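Local coordinates for protein FI20010p1 (Drosophila melanogaster, PDB 7CFB) that probably takes part in piRNA-guided gene silencing as Krimper, a Tudor-domain protein linked to assembly of the piRNA amplification complex with Aub, at residues Val53-Val59 and Met169-Asn174; Cys63-Trp69 and Gln155-Leu161; Val101-Ile105 and Gly237-Lys241; Ile177-Val181 and Ala191-Ile195. The contacts are given in a common frame with arbitrary orientation. Numbering follows the deposited sequence.

Contact 1 of 4, residues Val53-Val59 and Met169-Asn174; sequences VLASVDV and MHCFVN
Val53-Val57 is extended except at Ala55, whose helical angles (-64/-48) make a classic beta bulge: Ala55 and Ser56 both face Tyr65. Residues 169-174 leave helix 166-169 in a turn, with Phe172 N bonded to Met169 O at 2.9 Å. Val173 is extended and Asn174 left-handed (68/30). The nearest CA pairs are Leu54-Val173 (5.0 Å) and Val57-His170 (5.3 Å). One direct hydrogen bond joins the segments, Asn174 N to Leu54 O, 2.9 Å and nearly straight. A water bridges Ala55 O (2.7 Å) and Asn174 OD1 (2.8 Å); Asn174 ND2 bonds Asp225. In this OB-like barrel the link from helix 166-169 to the fourth strand, 176-184, packs beside the first strand, 49-57, and the pairing continues with the backbone bond of Leu54 to Thr175. Apolar contacts do the rest. Leu54 (chi1 t, chi2 p) places CD2 4.1 Å from Met169 CE and 4.3 Å from Phe172 CB. Val57 CG2 lies 4.0 Å from Val173 CG2. Further along, Val59 CG2 is 4.0 Å from His170 CD2.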
loop_
_atom_site.group_PDB
_atom_site.type_symbol
_atom_site.label_atom_id
_atom_site.label_comp_id
_atom_site.label_asym_id
_atom_site.label_seq_id
_atom_site.Cartn_x
_atom_site.Cartn_y
_atom_site.Cartn_z
ATOM N N VAL A 53 9.411 -7.818 1.574
ATOM C CA VAL A 53 8.992 -7.590 0.171
ATOM C C VAL A 53 9.328 -6.153 -0.189
ATOM O O VAL A 53 9.066 -5.307 0.604
ATOM C CB VAL A 53 7.487 -7.825 0.020
ATOM C CG1 VAL A 53 7.002 -7.422 -1.346
ATOM C CG2 VAL A 53 7.116 -9.250 0.336
ATOM N N LEU A 54 9.887 -5.928 -1.367
ATOM C CA LEU A 54 10.116 -4.551 -1.836
ATOM C C LEU A 54 8.757 -4.136 -2.390
ATOM O O LEU A 54 8.416 -4.553 -3.464
ATOM C CB LEU A 54 11.197 -4.568 -2.916
ATOM C CG LEU A 54 11.474 -3.232 -3.590
ATOM C CD1 LEU A 54 11.748 -2.173 -2.570
ATOM C CD2 LEU A 54 12.620 -3.326 -4.563
ATOM N N ALA A 55 7.994 -3.404 -1.594
ATOM C CA ALA A 55 6.611 -3.033 -1.944
ATOM C C ALA A 55 6.552 -2.144 -3.181
ATOM O O ALA A 55 5.809 -2.437 -4.050
ATOM C CB ALA A 55 5.982 -2.367 -0.765
ATOM N N SER A 56 7.375 -1.123 -3.226
ATOM C CA SER A 56 7.376 -0.200 -4.372
ATOM C C SER A 56 8.680 0.580 -4.374
ATOM O O SER A 56 9.307 0.700 -3.343
ATOM C CB SER A 56 6.205 0.731 -4.336
ATOM O OG SER A 56 6.176 1.478 -3.157
ATOM N N VAL A 57 9.071 1.059 -5.528
ATOM C CA VAL A 57 10.282 1.905 -5.586
ATOM C C VAL A 57 9.790 3.164 -6.268
ATOM O O VAL A 57 9.315 3.060 -7.361
ATOM C CB VAL A 57 11.405 1.178 -6.333
ATOM C CG1 VAL A 57 12.409 2.131 -6.937
ATOM C CG2 VAL A 57 12.091 0.182 -5.433
ATOM N N ASP A 58 9.776 4.276 -5.570
ATOM C CA ASP A 58 9.235 5.486 -6.211
ATOM C C ASP A 58 10.434 6.271 -6.717
ATOM O O ASP A 58 10.907 7.128 -5.988
ATOM C CB ASP A 58 8.387 6.281 -5.225
ATOM C CG ASP A 58 7.804 7.537 -5.821
ATOM O OD1 ASP A 58 8.071 7.787 -6.979
ATOM O OD2 ASP A 58 7.085 8.232 -5.114
ATOM N N VAL A 59 10.748 6.138 -8.003
ATOM C CA VAL A 59 11.961 6.774 -8.599
ATOM C C VAL A 59 11.737 8.262 -8.897
ATOM O O VAL A 59 12.654 8.855 -9.417
ATOM C CB VAL A 59 12.567 5.994 -9.781
ATOM C CG1 VAL A 59 14.049 6.246 -9.889
ATOM C CG2 VAL A 59 12.353 4.499 -9.656
ATOM N N MET A 169 16.760 -1.556 -8.686
ATOM C CA MET A 169 15.929 -2.053 -7.568
ATOM C C MET A 169 14.452 -2.088 -7.976
ATOM O O MET A 169 13.780 -2.982 -7.557
ATOM C CB MET A 169 16.126 -1.196 -6.326
ATOM C CG MET A 169 17.467 -1.372 -5.675
ATOM S SD MET A 169 17.926 -3.053 -5.347
ATOM C CE MET A 169 16.714 -3.459 -4.107
ATOM N N HIS A 170 14.022 -1.185 -8.859
ATOM C CA HIS A 170 12.631 -1.075 -9.349
ATOM C C HIS A 170 12.166 -2.372 -10.006
ATOM O O HIS A 170 11.010 -2.672 -9.879
ATOM C CB HIS A 170 12.473 0.116 -10.289
ATOM C CG HIS A 170 11.054 0.333 -10.655
ATOM N ND1 HIS A 170 10.419 -0.424 -11.585
ATOM C CD2 HIS A 170 10.129 1.174 -10.171
ATOM C CE1 HIS A 170 9.173 -0.048 -11.681
ATOM N NE2 HIS A 170 8.971 0.925 -10.837
ATOM N N CYS A 171 13.076 -3.128 -10.627
ATOM C CA CYS A 171 12.705 -4.407 -11.297
ATOM C C CYS A 171 12.407 -5.493 -10.254
ATOM O O CYS A 171 11.687 -6.454 -10.590
ATOM C CB CYS A 171 13.822 -4.879 -12.220
ATOM S SG CYS A 171 14.881 -3.535 -12.817
ATOM N N PHE A 172 12.946 -5.337 -9.040
ATOM C CA PHE A 172 12.768 -6.302 -7.926
ATOM C C PHE A 172 11.536 -5.994 -7.071
ATOM O O PHE A 172 11.398 -6.578 -6.018
ATOM C CB PHE A 172 14.052 -6.424 -7.117
ATOM C CG PHE A 172 15.088 -7.191 -7.872
ATOM C CD1 PHE A 172 14.814 -8.471 -8.313
ATOM C CD2 PHE A 172 16.273 -6.601 -8.251
ATOM C CE1 PHE A 172 15.743 -9.185 -9.044
ATOM C CE2 PHE A 172 17.193 -7.316 -8.996
ATOM C CZ PHE A 172 16.930 -8.601 -9.387
ATOM N N VAL A 173 10.662 -5.098 -7.521
ATOM C CA VAL A 173 9.400 -4.806 -6.782
ATOM C C VAL A 173 8.534 -6.073 -6.778
ATOM O O VAL A 173 8.532 -6.794 -7.762
ATOM C CB VAL A 173 8.676 -3.574 -7.355
ATOM C CG1 VAL A 173 7.267 -3.392 -6.836
ATOM C CG2 VAL A 173 9.440 -2.304 -7.093
ATOM N N ASN A 174 7.858 -6.330 -5.665
ATOM C CA ASN A 174 6.995 -7.509 -5.434
ATOM C C ASN A 174 7.843 -8.774 -5.360
ATOM O O ASN A 174 7.364 -9.784 -5.744
ATOM C CB ASN A 174 5.782 -7.598 -6.363
ATOM C CG ASN A 174 4.775 -6.503 -6.132
ATOM O OD1 ASN A 174 4.344 -6.293 -5.014
ATOM N ND2 ASN A 174 4.396 -5.810 -7.184
HETATM O O HOH W 1 3.713 -4.086 -3.495
#

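Contact 2 of 4, residues Cys63-Trp69 and Gln155-Leu161; sequences CAYVAKW and QAIRCDL
Strands 64-67 and 157-161 run antiparallel, with their axes 4.5 Å apart at closest and 126° between directions. Ala64 pairs with Cys159 and Val66 with Ile157 as hydrogen-bonded pairs. Tyr65 and Arg158 form the non-hydrogen-bonded pair between them, CA to CA 4.7 Å. The four bonds are Ala64 N to Cys159 O (3.0 Å), Cys159 N to Ala64 O (2.8 Å), Val66 N to Ile157 O (3.0 Å) and Ile157 N to Val66 O (2.8 Å).

Gln155 loses the most surface. With all its chi angles near -60°, it sets CG 3.8 Å from the centroid of the Trp69 six-membered ring, over the face, a CH-pi contact. Its OE1 accepts from Trp69 N at 3.0 Å. A water links Lys68 N (2.5 Å) to Gln155 O (2.9 Å).

Tyr65 (chi1 m) and Arg158 share one sheet face. Arg158 NH2 gives a weak bond to Tyr65 OH at 3.4 Å and lies 3.2 Å from Cys63 SG; its salt bridge is to Asp61. Val66 (chi1 m) faces the other side, its CG2 4.4 Å from Cys159 CB, while Ala64 CB meets Leu161 CD1 at 3.6 Å.

These are the second and third strands of the OB-like barrel. Main-chain bonds set the register. Ala64, Val66, Cys159 and the end of Leu161 pack on one side; polar side-chain contacts lie on the Tyr65 face and at the Gln155 end.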
loop_
_atom_site.group_PDB
_atom_site.type_symbol
_atom_site.label_atom_id
_atom_site.label_comp_id
_atom_site.label_asym_id
_atom_site.label_seq_id
_atom_site.Cartn_x
_atom_site.Cartn_y
_atom_site.Cartn_z
ATOM N N CYS A 63 12.654 7.603 -2.484
ATOM C CA CYS A 63 12.424 6.573 -1.449
ATOM C C CYS A 63 11.719 5.331 -1.990
ATOM O O CYS A 63 11.065 5.407 -3.005
ATOM C CB CYS A 63 11.453 7.105 -0.421
ATOM S SG CYS A 63 9.780 6.843 -1.033
ATOM N N ALA A 64 11.896 4.234 -1.266
ATOM C CA ALA A 64 11.324 2.904 -1.522
ATOM C C ALA A 64 10.460 2.486 -0.331
ATOM O O ALA A 64 10.396 3.204 0.633
ATOM C CB ALA A 64 12.409 1.913 -1.759
ATOM N N TYR A 65 9.726 1.402 -0.489
ATOM C CA TYR A 65 8.855 0.878 0.585
ATOM C C TYR A 65 9.084 -0.621 0.768
ATOM O O TYR A 65 9.174 -1.330 -0.200
ATOM C CB TYR A 65 7.404 1.222 0.289
ATOM C CG TYR A 65 7.055 2.673 0.440
ATOM C CD1 TYR A 65 7.246 3.563 -0.594
ATOM C CD2 TYR A 65 6.514 3.153 1.611
ATOM C CE1 TYR A 65 6.925 4.895 -0.467
ATOM C CE2 TYR A 65 6.181 4.479 1.758
ATOM C CZ TYR A 65 6.389 5.352 0.715
ATOM O OH TYR A 65 6.075 6.652 0.848
ATOM N N VAL A 66 9.165 -1.057 2.017
ATOM C CA VAL A 66 9.342 -2.493 2.343
ATOM C C VAL A 66 8.173 -2.952 3.205
ATOM O O VAL A 66 7.658 -2.150 3.953
ATOM C CB VAL A 66 10.702 -2.808 2.978
ATOM C CG1 VAL A 66 11.830 -2.582 2.002
ATOM C CG2 VAL A 66 10.928 -2.035 4.250
ATOM N N ALA A 67 7.746 -4.192 3.011
ATOM C CA ALA A 67 6.607 -4.766 3.747
ATOM C C ALA A 67 6.946 -6.155 4.255
ATOM O O ALA A 67 7.417 -6.964 3.484
ATOM C CB ALA A 67 5.394 -4.787 2.874
ATOM N N LYS A 68 6.718 -6.376 5.533
ATOM C CA LYS A 68 6.971 -7.701 6.127
ATOM C C LYS A 68 5.998 -8.741 5.582
ATOM O O LYS A 68 6.444 -9.794 5.295
ATOM C CB LYS A 68 7.038 -7.627 7.645
ATOM C CG LYS A 68 8.444 -7.695 8.200
ATOM C CD LYS A 68 9.055 -9.018 7.971
ATOM C CE LYS A 68 10.220 -9.334 8.869
ATOM N NZ LYS A 68 10.868 -10.584 8.436
ATOM N N TRP A 69 4.713 -8.417 5.447
ATOM C CA TRP A 69 3.700 -9.392 4.962
ATOM C C TRP A 69 3.795 -10.664 5.802
ATOM O O TRP A 69 3.821 -11.737 5.250
ATOM C CB TRP A 69 3.814 -9.662 3.459
ATOM C CG TRP A 69 3.249 -8.571 2.615
ATOM C CD1 TRP A 69 3.932 -7.766 1.767
ATOM C CD2 TRP A 69 1.888 -8.135 2.555
ATOM N NE1 TRP A 69 3.093 -6.875 1.179
ATOM C CE2 TRP A 69 1.836 -7.069 1.649
ATOM C CE3 TRP A 69 0.710 -8.540 3.171
ATOM C CZ2 TRP A 69 0.661 -6.417 1.326
ATOM C CZ3 TRP A 69 -0.448 -7.870 2.880
ATOM C CH2 TRP A 69 -0.471 -6.836 1.965
ATOM N N GLN A 155 1.231 -2.183 5.898
ATOM C CA GLN A 155 2.380 -3.028 5.531
ATOM C C GLN A 155 3.557 -2.206 5.003
ATOM O O GLN A 155 4.669 -2.567 5.274
ATOM C CB GLN A 155 1.933 -4.112 4.557
ATOM C CG GLN A 155 0.950 -5.079 5.193
ATOM C CD GLN A 155 1.592 -5.788 6.352
ATOM O OE1 GLN A 155 2.527 -6.529 6.184
ATOM N NE2 GLN A 155 1.098 -5.552 7.539
ATOM N N ALA A 156 3.279 -1.151 4.254
ATOM C CA ALA A 156 4.362 -0.425 3.565
ATOM C C ALA A 156 5.107 0.547 4.475
ATOM O O ALA A 156 4.541 1.518 4.886
ATOM C CB ALA A 156 3.837 0.226 2.326
ATOM N N ILE A 157 6.385 0.273 4.680
ATOM C CA ILE A 157 7.261 1.123 5.530
ATOM C C ILE A 157 8.219 1.915 4.635
ATOM O O ILE A 157 8.919 1.318 3.865
ATOM C CB ILE A 157 8.018 0.296 6.578
ATOM C CG1 ILE A 157 7.099 -0.599 7.398
ATOM C CG2 ILE A 157 8.830 1.213 7.454
ATOM C CD1 ILE A 157 6.063 0.147 8.152
ATOM N N ARG A 158 8.229 3.227 4.788
ATOM C CA ARG A 158 9.100 4.115 3.985
ATOM C C ARG A 158 10.548 3.772 4.303
ATOM O O ARG A 158 10.866 3.565 5.441
ATOM C CB ARG A 158 8.749 5.574 4.263
ATOM C CG ARG A 158 9.346 6.573 3.293
ATOM C CD ARG A 158 8.703 7.941 3.366
ATOM N NE ARG A 158 9.617 8.859 2.720
ATOM C CZ ARG A 158 9.462 9.398 1.523
ATOM N NH1 ARG A 158 10.390 10.201 1.048
ATOM N NH2 ARG A 158 8.393 9.141 0.799
ATOM N N CYS A 159 11.355 3.692 3.271
ATOM C CA CYS A 159 12.749 3.264 3.407
ATOM C C CYS A 159 13.665 4.008 2.437
ATOM O O CYS A 159 13.427 3.961 1.252
ATOM C CB CYS A 159 12.782 1.785 3.066
ATOM S SG CYS A 159 14.349 0.972 3.405
ATOM N N ASP A 160 14.723 4.594 2.968
ATOM C CA ASP A 160 15.767 5.226 2.140
ATOM C C ASP A 160 16.767 4.114 1.857
ATOM O O ASP A 160 17.407 3.668 2.776
ATOM C CB ASP A 160 16.338 6.446 2.863
ATOM C CG ASP A 160 17.571 7.053 2.215
ATOM O OD1 ASP A 160 17.993 6.557 1.177
ATOM O OD2 ASP A 160 18.092 8.007 2.771
ATOM N N LEU A 161 16.822 3.632 0.627
ATOM C CA LEU A 161 17.767 2.549 0.280
ATOM C C LEU A 161 19.091 3.195 -0.112
ATOM O O LEU A 161 19.065 4.066 -0.936
ATOM C CB LEU A 161 17.216 1.697 -0.859
ATOM C CG LEU A 161 16.106 0.715 -0.505
ATOM C CD1 LEU A 161 15.533 0.087 -1.736
ATOM C CD2 LEU A 161 16.554 -0.348 0.460
HETATM O O HOH W 2 5.867 -4.525 7.010
#

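Contact 3 of 4, residues Val101-Ile105 and Gly237-Lys241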
loop_
_atom_site.group_PDB
_atom_site.type_symbol
_atom_site.label_atom_id
_atom_site.label_comp_id
_atom_site.label_asym_id
_atom_site.label_seq_id
_atom_site.Cartn_x
_atom_site.Cartn_y
_atom_site.Cartn_z
ATOM N N VAL A 101 -10.435 -1.004 -1.849
ATOM C CA VAL A 101 -10.745 -0.644 -3.244
ATOM C C VAL A 101 -10.465 -1.857 -4.124
ATOM O O VAL A 101 -9.539 -2.564 -3.884
ATOM C CB VAL A 101 -10.018 0.628 -3.701
ATOM C CG1 VAL A 101 -8.516 0.514 -3.605
ATOM C CG2 VAL A 101 -10.454 1.076 -5.075
ATOM N N LEU A 102 -11.306 -2.051 -5.114
ATOM C CA LEU A 102 -11.151 -3.194 -6.023
ATOM C C LEU A 102 -10.414 -2.772 -7.282
ATOM O O LEU A 102 -10.758 -1.782 -7.845
ATOM C CB LEU A 102 -12.538 -3.741 -6.372
ATOM C CG LEU A 102 -12.555 -4.701 -7.554
ATOM C CD1 LEU A 102 -11.979 -6.042 -7.182
ATOM C CD2 LEU A 102 -13.947 -4.851 -8.111
ATOM N N ASP A 103 -9.358 -3.486 -7.602
ATOM C CA ASP A 103 -8.710 -3.352 -8.919
ATOM C C ASP A 103 -9.475 -4.390 -9.747
ATOM O O ASP A 103 -9.208 -5.544 -9.573
ATOM C CB ASP A 103 -7.214 -3.635 -8.844
ATOM C CG ASP A 103 -6.571 -3.708 -10.208
ATOM O OD1 ASP A 103 -7.295 -3.687 -11.171
ATOM O OD2 ASP A 103 -5.369 -3.768 -10.279
ATOM N N SER A 104 -10.484 -3.958 -10.500
ATOM C CA SER A 104 -11.352 -4.894 -11.260
ATOM C C SER A 104 -10.624 -5.612 -12.390
ATOM O O SER A 104 -10.847 -6.783 -12.536
ATOM C CB SER A 104 -12.673 -4.324 -11.646
ATOM O OG SER A 104 -12.542 -3.315 -12.604
ATOM N N ILE A 105 -9.739 -4.931 -13.089
ATOM C CA ILE A 105 -9.004 -5.594 -14.196
ATOM C C ILE A 105 -8.158 -6.751 -13.666
ATOM O O ILE A 105 -8.286 -7.838 -14.190
ATOM C CB ILE A 105 -8.114 -4.577 -14.932
ATOM C CG1 ILE A 105 -8.868 -3.298 -15.275
ATOM C CG2 ILE A 105 -7.535 -5.197 -16.176
ATOM C CD1 ILE A 105 -9.955 -3.480 -16.276
ATOM N N GLY A 237 -5.535 4.835 -12.916
ATOM C CA GLY A 237 -5.735 4.349 -11.546
ATOM C C GLY A 237 -6.443 3.010 -11.547
ATOM O O GLY A 237 -6.160 2.212 -12.395
ATOM N N PHE A 238 -7.324 2.764 -10.599
ATOM C CA PHE A 238 -8.027 1.461 -10.565
ATOM C C PHE A 238 -9.330 1.603 -11.338
ATOM O O PHE A 238 -9.984 2.560 -11.186
ATOM C CB PHE A 238 -8.253 0.966 -9.141
ATOM C CG PHE A 238 -7.047 0.419 -8.435
ATOM C CD1 PHE A 238 -6.035 -0.212 -9.121
ATOM C CD2 PHE A 238 -6.926 0.545 -7.076
ATOM C CE1 PHE A 238 -4.935 -0.715 -8.457
ATOM C CE2 PHE A 238 -5.828 0.047 -6.413
ATOM C CZ PHE A 238 -4.839 -0.589 -7.104
ATOM N N ARG A 239 -9.657 0.624 -12.147
ATOM C CA ARG A 239 -10.869 0.745 -12.974
ATOM C C ARG A 239 -12.072 0.153 -12.275
ATOM O O ARG A 239 -11.964 -0.879 -11.684
ATOM C CB ARG A 239 -10.637 0.188 -14.367
ATOM C CG ARG A 239 -9.996 1.225 -15.266
ATOM C CD ARG A 239 -8.567 0.824 -15.494
ATOM N NE ARG A 239 -8.479 0.011 -16.676
ATOM C CZ ARG A 239 -7.436 -0.707 -16.985
ATOM N NH1 ARG A 239 -6.398 -0.722 -16.180
ATOM N NH2 ARG A 239 -7.424 -1.401 -18.100
ATOM N N PRO A 240 -13.241 0.768 -12.409
ATOM C CA PRO A 240 -14.436 0.305 -11.750
ATOM C C PRO A 240 -15.062 -0.970 -12.308
ATOM O O PRO A 240 -14.632 -1.458 -13.316
ATOM C CB PRO A 240 -15.454 1.404 -12.028
ATOM C CG PRO A 240 -14.637 2.558 -12.463
ATOM C CD PRO A 240 -13.479 1.939 -13.202
ATOM N N LYS A 241 -16.085 -1.479 -11.614
ATOM C CA LYS A 241 -16.793 -2.717 -12.040
ATOM C C LYS A 241 -15.809 -3.893 -12.017
ATOM O O LYS A 241 -16.010 -4.785 -11.169
ATOM C CB LYS A 241 -17.397 -2.533 -13.436
ATOM C CG LYS A 241 -16.445 -2.790 -14.597
ATOM C CD LYS A 241 -17.052 -2.479 -15.949
ATOM C CE LYS A 241 -16.045 -2.535 -17.078
ATOM N NZ LYS A 241 -15.385 -3.859 -17.159
HETATM O O HOH W 3 -12.467 -0.164 -8.678
#
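One hydroxyl faces two successive carbonyls here. Ser104 OG is 2.7 Å from Arg239 O and 2.9 Å from Pro240 O, both within hydrogen-bonding range. The p rotamer of Ser104 brings OG to this spot, just past the end of strand 99-103. A water adds a second polar link, donating to Leu102 O at 2.5 Å and to Arg239 O at 3.1 Å. No direct backbone hydrogen bond joins the two segments, whose end-to-end directions differ by 80°.

Phe238 has the most surface covered. Asp103 CB lies over its ring face, 3.9 Å from the centroid, a CH-pi contact. Val101 CG1 touches the ring edge, 3.8 Å from Phe238 CD2. The carboxylate of Asp103 is held by Ser227 and Asn106. Further along, Ile105 CG1 rests over the Arg239 guanidinium, 3.4 Å from CZ; Arg239 also makes a salt bridge to Asp230.

Gly237, with positive phi, ends helix 233-236 and turns the chain into this tail. The tail runs beside the six-stranded antiparallel sheet of the Tudor part. Phe238 also touches Thr110 on strand 108-117, and Lys241 N bonds Thr141 just before strand 142-144.

Contact 4 of 4, residues Ile177-Val181 and Ala191-Ile195; sequences IKIRV and AEPVI
Strands 177-181 and 191-194 are extended and antiparallel. Their axes come within 4.3 Å, with 142° between directions. Arg180 and Glu192 form a hydrogen-bonded pair, CA to CA 5.1 Å. Ile179-Pro193 (4.1 Å) and Val181-Ala191 (4.3 Å) are non-hydrogen-bonded pairs. Arg180 N donates to Glu192 O at 2.7 Å, and Glu192 N to Arg180 O at 2.9 Å. Val194 N donates to Lys178 O at 2.7 Å, almost straight. The same acceptors receive CA-H...O contacts, such as Ala191 CA to Arg180 O at 3.2 Å.

The strands are the two arms of a beta hairpin, the fourth and fifth strands of the OB-like barrel. Their other edges pair onward: Ile177, Ile179 and Val181 bond to the 47-52 region, and Ala191 bonds to Asp160. Pro193 has no N-H on the edge toward strand 157-161.

On the face of Ile179, Val181, Ala191 and Pro193, Ile179 (chi1 p) puts CD1 3.7 Å from Ala191 CB and CG2 4.4 Å from Pro193 CB. On the face of Arg180, Glu192 and Val194, Arg180 CG packs on Val194 CG1 at 3.5 Å. Arg180 NE stays 4.9 Å from Glu192 OE2, too far for a salt bridge. Lys178 NZ bonds Thr51 OG1 weakly.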
loop_
_atom_site.group_PDB
_atom_site.type_symbol
_atom_site.label_atom_id
_atom_site.label_comp_id
_atom_site.label_asym_id
_atom_site.label_seq_id
_atom_site.Cartn_x
_atom_site.Cartn_y
_atom_site.Cartn_z
ATOM N N ILE A 177 13.397 -9.484 -0.563
ATOM C CA ILE A 177 14.815 -9.048 -0.524
ATOM C C ILE A 177 15.316 -9.096 0.915
ATOM O O ILE A 177 14.520 -9.291 1.813
ATOM C CB ILE A 177 15.006 -7.639 -1.108
ATOM C CG1 ILE A 177 14.303 -6.553 -0.303
ATOM C CG2 ILE A 177 14.625 -7.591 -2.563
ATOM C CD1 ILE A 177 14.738 -5.170 -0.670
ATOM N N LYS A 178 16.622 -8.974 1.086
ATOM C CA LYS A 178 17.208 -8.875 2.438
ATOM C C LYS A 178 17.828 -7.489 2.552
ATOM O O LYS A 178 18.509 -7.106 1.645
ATOM C CB LYS A 178 18.198 -10.001 2.727
ATOM C CG LYS A 178 17.685 -11.411 2.489
ATOM C CD LYS A 178 18.617 -12.485 2.970
ATOM C CE LYS A 178 18.107 -13.882 2.682
ATOM N NZ LYS A 178 16.729 -14.120 3.180
ATOM N N ILE A 179 17.532 -6.774 3.621
ATOM C CA ILE A 179 18.060 -5.401 3.813
ATOM C C ILE A 179 18.804 -5.309 5.143
ATOM O O ILE A 179 18.334 -5.877 6.090
ATOM C CB ILE A 179 16.926 -4.359 3.767
ATOM C CG1 ILE A 179 15.798 -4.716 4.724
ATOM C CG2 ILE A 179 16.419 -4.127 2.353
ATOM C CD1 ILE A 179 14.969 -3.560 5.122
ATOM N N ARG A 180 19.957 -4.654 5.139
ATOM C CA ARG A 180 20.664 -4.357 6.400
ATOM C C ARG A 180 20.053 -3.056 6.897
ATOM O O ARG A 180 20.202 -2.073 6.231
ATOM C CB ARG A 180 22.166 -4.121 6.260
ATOM C CG ARG A 180 22.859 -4.920 5.182
ATOM C CD ARG A 180 24.350 -4.716 5.267
ATOM N NE ARG A 180 25.020 -5.818 4.618
ATOM C CZ ARG A 180 25.615 -6.793 5.259
ATOM N NH1 ARG A 180 25.652 -6.770 6.569
ATOM N NH2 ARG A 180 26.195 -7.759 4.591
ATOM N N VAL A 181 19.436 -3.080 8.056
ATOM C CA VAL A 181 18.780 -1.870 8.595
ATOM C C VAL A 181 19.819 -0.997 9.299
ATOM O O VAL A 181 20.315 -1.398 10.300
ATOM C CB VAL A 181 17.653 -2.316 9.535
ATOM C CG1 VAL A 181 16.798 -1.181 10.024
ATOM C CG2 VAL A 181 16.822 -3.402 8.906
ATOM N N ALA A 191 18.063 1.665 5.034
ATOM C CA ALA A 191 18.476 0.265 4.852
ATOM C C ALA A 191 19.264 0.087 3.555
ATOM O O ALA A 191 19.059 0.807 2.634
ATOM C CB ALA A 191 17.267 -0.619 4.856
ATOM N N GLU A 192 20.129 -0.906 3.542
ATOM C CA GLU A 192 20.970 -1.228 2.380
ATOM C C GLU A 192 20.589 -2.631 1.928
ATOM O O GLU A 192 20.615 -3.507 2.728
ATOM C CB GLU A 192 22.420 -1.100 2.828
ATOM C CG GLU A 192 23.382 -1.911 2.016
ATOM C CD GLU A 192 24.831 -1.608 2.322
ATOM O OE1 GLU A 192 25.085 -0.964 3.302
ATOM O OE2 GLU A 192 25.666 -2.034 1.578
ATOM N N PRO A 193 20.184 -2.875 0.679
ATOM C CA PRO A 193 19.832 -4.207 0.295
ATOM C C PRO A 193 21.071 -5.090 0.204
ATOM O O PRO A 193 22.102 -4.609 -0.110
ATOM C CB PRO A 193 19.195 -4.033 -1.073
ATOM C CG PRO A 193 19.767 -2.770 -1.585
ATOM C CD PRO A 193 19.994 -1.912 -0.371
ATOM N N VAL A 194 20.905 -6.356 0.526
ATOM C CA VAL A 194 22.018 -7.315 0.366
ATOM C C VAL A 194 21.728 -8.027 -0.949
ATOM O O VAL A 194 20.585 -8.399 -1.187
ATOM C CB VAL A 194 22.214 -8.232 1.581
ATOM C CG1 VAL A 194 22.347 -7.418 2.841
ATOM C CG2 VAL A 194 21.103 -9.225 1.736
ATOM N N ILE A 195 22.736 -8.037 -1.805
ATOM C CA ILE A 195 22.664 -8.522 -3.213
ATOM C C ILE A 195 22.381 -10.023 -3.260
ATOM O O ILE A 195 21.311 -10.373 -3.783
ATOM C CB ILE A 195 23.958 -8.128 -3.942
ATOM C CG1 ILE A 195 25.178 -8.768 -3.280
ATOM C CG2 ILE A 195 24.104 -6.619 -3.987
ATOM C CD1 ILE A 195 26.470 -8.613 -4.050
#

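Contacts 1, 2 and 4 belong to the same five-stranded barrel; contact 3 sets the C-terminal tail against the six-stranded sheet, its centre about 22 to 33 Å from the other centres. Contact 2 is the buried one. The other three are partly buried. Contacts 1 and 2 meet along strands 49-57 and 64-67, where Ala55 N lies 2.8 Å from Tyr65 O. Contact 2 joins contact 4 through Asp160 O and Ala191 N, 3.1 Å apart. Contacts 1 and 4 meet by packing, Met169 CE on Pro193 CB at 4.0 Å. Contacts 2 and 4 rest on regular strand pairing. Contacts 1 and 3 set a loop against a strand, with fewer direct bonds.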